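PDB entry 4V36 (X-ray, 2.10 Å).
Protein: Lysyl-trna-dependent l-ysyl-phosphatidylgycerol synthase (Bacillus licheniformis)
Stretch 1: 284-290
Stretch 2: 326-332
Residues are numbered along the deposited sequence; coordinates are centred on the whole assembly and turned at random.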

# COMPACT_ATOMS: atom_id res chain seq x y z
N ASN A 284 2.65 9.37 17.08
CA ASN A 284 1.24 8.97 17.14
C ASN A 284 0.85 8.20 15.89
O ASN A 284 0.04 7.28 15.93
N ASN A 285 1.46 8.59 14.77
CA ASN A 285 1.10 8.07 13.46
C ASN A 285 1.64 6.66 13.18
O ASN A 285 1.04 5.92 12.41
N VAL A 286 2.76 6.31 13.81
CA VAL A 286 3.41 5.02 13.56
C VAL A 286 2.47 3.85 13.82
O VAL A 286 2.57 3.16 14.84
N SER A 287 1.55 3.63 12.88
CA SER A 287 0.54 2.58 12.97
C SER A 287 -0.30 2.54 11.70
O SER A 287 -0.71 1.47 11.25
N TYR A 288 -0.55 3.72 11.14
CA TYR A 288 -1.48 3.87 10.03
C TYR A 288 -0.78 3.87 8.67
O TYR A 288 -1.43 3.75 7.63
N MET A 289 0.54 4.00 8.67
CA MET A 289 1.28 4.14 7.42
C MET A 289 2.20 2.96 7.12
O MET A 289 2.67 2.80 6.00
N TYR A 290 2.45 2.12 8.13
CA TYR A 290 3.38 1.02 7.97
C TYR A 290 2.69 -0.33 8.15
O TYR A 290 2.36 -0.73 9.26
N VAL A 326 -4.60 13.22 7.53
CA VAL A 326 -4.35 12.03 6.72
C VAL A 326 -4.45 10.77 7.57
O VAL A 326 -5.01 9.76 7.13
N THR A 327 -3.91 10.83 8.78
CA THR A 327 -3.97 9.70 9.70
C THR A 327 -5.41 9.32 10.02
O THR A 327 -5.77 8.14 10.00
N ARG A 328 -6.24 10.32 10.28
CA ARG A 328 -7.66 10.08 10.56
C ARG A 328 -8.39 9.59 9.32
O ARG A 328 -9.34 8.82 9.41
N LEU A 329 -7.94 10.05 8.15
CA LEU A 329 -8.51 9.62 6.88
C LEU A 329 -8.27 8.13 6.67
O LEU A 329 -9.14 7.40 6.20
N ILE A 330 -7.07 7.68 7.03
CA ILE A 330 -6.73 6.26 6.99
C ILE A 330 -7.58 5.50 8.01
O ILE A 330 -7.92 4.34 7.80
N GLY A 331 -7.94 6.18 9.09
CA GLY A 331 -8.82 5.62 10.10
C GLY A 331 -10.29 5.75 9.73
O GLY A 331 -11.17 5.50 10.55
N ARG A 332 -10.54 6.15 8.48
CA ARG A 332 -11.89 6.25 7.91
C ARG A 332 -12.75 7.32 8.59
O ARG A 332 -13.95 7.13 8.78

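The contact is small, about 295 Å² summed over both sides, and Tyr-288 has the largest share of stretch 1's side of it, set against the end of a helix. Stretch 1 enters as the last residues of a helix. Asn-284 has chi1 t and CA-to-CB sideways to the partner; its end comes nearer but stays short of contact. Asn-285 is buried and also t. As modelled, Asn-285 ND2 lies 2.7 Å from Thr-327 OG1, but the amide is probably turned over, so the pairing is undecided; Thr-327 OG1 is in any case hydrogen-bonded elsewhere in the structure.

Val-286 leaves helical geometry, and neither it nor Ser-287 touches stretch 2; both are poorly ordered. The chain then presents Tyr-288, with Tyr-288 CA 6.3 Å from Thr-327 CA. Its CA-to-CB bond points toward the helix, and chi1 m with chi2 of 76° sets the ring so that one face receives the methyl of Thr-327. Thr-327 CG2 stands 3.8 Å from the centroid of the Tyr-288 ring and 18° off the normal, a CH-pi contact. Thr-327 is itself m, and its CA-to-CB bond points toward stretch 1.

Ile-330, the last helical residue, and Gly-331, the first beyond it, lie at the ring edge. Ile-330 CG2 lies 4.0 Å from Tyr-288 CD2, and Gly-331 CA sits 4.0 Å from Tyr-288 CE2. At Gly-331 the lack of a side chain matters: an ideal CB would lie a tight 3.4 Å from Tyr-288 CE2.

Met-289 (m, t, m) has its CA-to-CB bond sideways and adds a looser apolar touch, Met-289 CG to Ile-330 CD1 at 4.4 Å. Ile-330, m and t, has its CA-to-CB bond toward stretch 1, and Ile-330 CD1 also comes to 3.5 Å from Tyr-288 O. Tyr-290 is out of reach, while the CA-to-CB bonds of Arg-328 and Leu-329 point away.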

# COMPACT_ATOMS: atom_id res chain seq x y z
CB ASN A 284 0.34 10.19 17.31
CG ASN A 284 -1.14 9.84 17.26
OD1 ASN A 284 -1.74 9.79 16.18
ND2 ASN A 284 -1.73 9.59 18.42
CB ASN A 285 1.60 9.04 12.38
CG ASN A 285 1.48 8.47 10.99
OD1 ASN A 285 2.40 7.82 10.49
ND2 ASN A 285 0.34 8.71 10.34
CB VAL A 286 4.68 4.85 14.43
CG1 VAL A 286 5.51 3.68 13.92
CG2 VAL A 286 5.51 6.12 14.41
CB SER A 287 -0.37 2.79 14.18
OG SER A 287 -1.48 1.91 14.15
CB TYR A 288 -2.28 5.16 10.18
CG TYR A 288 -3.23 5.17 11.36
CD1 TYR A 288 -2.76 5.34 12.66
CD2 TYR A 288 -4.60 5.02 11.18
CE1 TYR A 288 -3.62 5.35 13.74
CE2 TYR A 288 -5.47 5.03 12.25
CZ TYR A 288 -4.98 5.19 13.53
OH TYR A 288 -5.84 5.20 14.60
CB MET A 289 2.11 5.43 7.44
CG MET A 289 1.30 6.68 7.72
SD MET A 289 2.16 8.18 7.18
CE MET A 289 3.84 7.81 7.67
CB TYR A 290 4.54 1.17 8.96
CG TYR A 290 5.07 2.58 9.02
CD1 TYR A 290 5.73 3.14 7.93
CD2 TYR A 290 4.92 3.36 10.16
CE1 TYR A 290 6.22 4.43 7.98
CE2 TYR A 290 5.41 4.65 10.22
CZ TYR A 290 6.06 5.18 9.12
OH TYR A 290 6.55 6.46 9.17
CB VAL A 326 -2.96 12.10 6.05
CG1 VAL A 326 -2.65 10.80 5.32
CG2 VAL A 326 -2.90 13.28 5.09
CB THR A 327 -3.23 10.01 11.02
OG1 THR A 327 -1.84 10.26 10.74
CG2 THR A 327 -3.34 8.85 11.99
CB ARG A 328 -8.33 11.34 11.11
CG ARG A 328 -7.95 11.66 12.55
CD ARG A 328 -8.61 12.94 13.03
NE ARG A 328 -10.07 12.86 13.03
CZ ARG A 328 -10.80 12.42 14.05
NH1 ARG A 328 -10.21 12.00 15.16
NH2 ARG A 328 -12.12 12.39 13.95
CB LEU A 329 -7.93 10.42 5.72
CG LEU A 329 -8.35 10.00 4.32
CD1 LEU A 329 -9.86 10.09 4.16
CD2 LEU A 329 -7.64 10.84 3.27
CB ILE A 330 -5.23 6.04 7.25
CG1 ILE A 330 -4.39 6.77 6.20
CG2 ILE A 330 -4.88 4.56 7.25
CD1 ILE A 330 -2.90 6.71 6.44
CB ARG A 332 -12.60 4.89 7.97
CG ARG A 332 -11.79 3.75 7.37
CD ARG A 332 -12.54 3.05 6.25
NE ARG A 332 -13.59 2.18 6.75
CZ ARG A 332 -14.50 1.59 5.97
NH1 ARG A 332 -14.50 1.80 4.66
NH2 ARG A 332 -15.43 0.81 6.51